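Local coordinates for DUF2442 domain-containing protein (Rhodospirillum rubrum ATCC 11170, PDB 3K8R) that is of unknown function, a small mixed alpha-beta protein of the DUF2442 family, at residues A[78-81]-A[86-89]. Sequence-based numbering, arbitrary orientation.
Sequences GLHW and VDLS. With EDO (1,2-ethanediol), chain D.
D87 OD1 meets the imidazole of H80 at its ND1 edge, in the ring plane, 2.6 Å from H80 ND1. The bond arrives on the syn side of OD1, 23° out of the carboxylate plane, with the two flat groups 28° apart. In H80, CG anti to the backbone N (chi1 175°) carries the ring forward along its own strand, its ND1 edge facing D87, whose carboxylate reaches across to it. At the other end of the ring, NE2 makes a weak hydrogen bond to E82 OE1.

On the other side of the sheet, the six-membered ring of W81 has the V86 carbonyl oxygen at its edge, while L88 approaches obliquely, CD1 lying 3.5 Å from W81 CZ3. V86 CG1 makes a looser apolar contact, 4.2 Å from W81 CE3.

The backbones run antiparallel. L79 with L88 and W81 with V86 are the hydrogen-bonded pairs, two bonds each; L88 N reaches L79 O at 2.9 Å. S89 N bonds instead to O1 of a 1,2-ethanediol, probably from the crystallisation liquor, at 2.8 Å.

Together the segments form a beta hairpin, with 78-81 as the middle strand of a three-stranded sheet beside 71-73. L59 touches both W81 and L88, and W81 NE1 bonds to L67 O in helix 64-67. At the far end S89 N-caps helix 90-94 through G92 N, and L93 of that helix packs on L79 and L88.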
loop_
_atom_site.group_PDB
_atom_site.type_symbol
_atom_site.label_atom_id
_atom_site.label_comp_id
_atom_site.label_asym_id
_atom_site.label_seq_id
_atom_site.Cartn_x
_atom_site.Cartn_y
_atom_site.Cartn_z
ATOM N N GLY A 78 2.194 11.825 -7.026
ATOM C CA GLY A 78 2.328 12.743 -5.903
ATOM C C GLY A 78 1.027 13.157 -5.229
ATOM O O GLY A 78 0.018 13.447 -5.892
ATOM N N LEU A 79 1.071 13.177 -3.898
ATOM C CA LEU A 79 -0.033 13.624 -3.071
ATOM C C LEU A 79 0.317 15.046 -2.630
ATOM O O LEU A 79 1.431 15.301 -2.153
ATOM C CB LEU A 79 -0.221 12.688 -1.884
ATOM C CG LEU A 79 -0.557 11.248 -2.297
ATOM C CD1 LEU A 79 -0.635 10.327 -1.086
ATOM C CD2 LEU A 79 -1.856 11.234 -3.107
ATOM N N HIS A 80 -0.634 15.964 -2.799
ATOM C CA HIS A 80 -0.416 17.383 -2.551
ATOM C C HIS A 80 -1.432 17.965 -1.574
ATOM O O HIS A 80 -2.603 17.581 -1.575
ATOM C CB HIS A 80 -0.493 18.114 -3.913
ATOM C CG HIS A 80 -0.413 19.618 -3.840
ATOM N ND1 HIS A 80 0.776 20.302 -3.676
ATOM C CD2 HIS A 80 -1.373 20.566 -3.978
ATOM C CE1 HIS A 80 0.540 21.603 -3.674
ATOM N NE2 HIS A 80 -0.756 21.790 -3.855
ATOM N N TRP A 81 -0.945 18.870 -0.721
ATOM C CA TRP A 81 -1.766 19.666 0.198
ATOM C C TRP A 81 -1.404 21.127 -0.090
ATOM O O TRP A 81 -0.304 21.577 0.230
ATOM C CB TRP A 81 -1.503 19.315 1.662
ATOM C CG TRP A 81 -2.073 17.981 2.110
ATOM C CD1 TRP A 81 -3.228 17.769 2.824
ATOM C CD2 TRP A 81 -1.507 16.691 1.880
ATOM N NE1 TRP A 81 -3.403 16.431 3.054
ATOM C CE2 TRP A 81 -2.362 15.744 2.483
ATOM C CE3 TRP A 81 -0.359 16.240 1.220
ATOM C CZ2 TRP A 81 -2.099 14.376 2.444
ATOM C CZ3 TRP A 81 -0.097 14.881 1.187
ATOM C CH2 TRP A 81 -0.959 13.966 1.795
ATOM N N VAL A 86 2.593 20.971 1.241
ATOM C CA VAL A 86 3.287 19.704 1.434
ATOM C C VAL A 86 3.096 18.828 0.201
ATOM O O VAL A 86 2.002 18.763 -0.357
ATOM C CB VAL A 86 2.803 18.977 2.695
ATOM C CG1 VAL A 86 3.337 17.556 2.727
ATOM C CG2 VAL A 86 3.218 19.765 3.941
ATOM N N ASP A 87 4.185 18.195 -0.234
ATOM C CA ASP A 87 4.191 17.284 -1.381
ATOM C C ASP A 87 4.887 15.978 -1.015
ATOM O O ASP A 87 6.044 15.971 -0.612
ATOM C CB ASP A 87 4.847 17.943 -2.597
ATOM C CG ASP A 87 3.913 18.904 -3.309
ATOM O OD1 ASP A 87 2.719 18.581 -3.432
ATOM O OD2 ASP A 87 4.364 19.968 -3.770
ATOM N N LEU A 88 4.164 14.875 -1.128
ATOM C CA LEU A 88 4.714 13.581 -0.780
ATOM C C LEU A 88 4.743 12.750 -2.044
ATOM O O LEU A 88 3.934 12.964 -2.950
ATOM C CB LEU A 88 3.852 12.888 0.282
ATOM C CG LEU A 88 3.586 13.643 1.593
ATOM C CD1 LEU A 88 2.557 12.894 2.435
ATOM C CD2 LEU A 88 4.866 13.892 2.391
ATOM N N SER A 89 5.683 11.807 -2.099
ATOM C CA SER A 89 5.829 10.896 -3.232
ATOM C C SER A 89 5.086 9.622 -2.923
ATOM O O SER A 89 5.283 9.068 -1.860
ATOM C CB SER A 89 7.304 10.565 -3.432
ATOM O OG SER A 89 7.458 9.473 -4.308
HETATM C C1 EDO D . 8.813 12.122 -0.248
HETATM O O1 EDO D . 7.422 11.969 0.066
HETATM C C2 EDO D . 9.599 10.872 0.153
HETATM O O2 EDO D . 8.719 9.812 0.570
#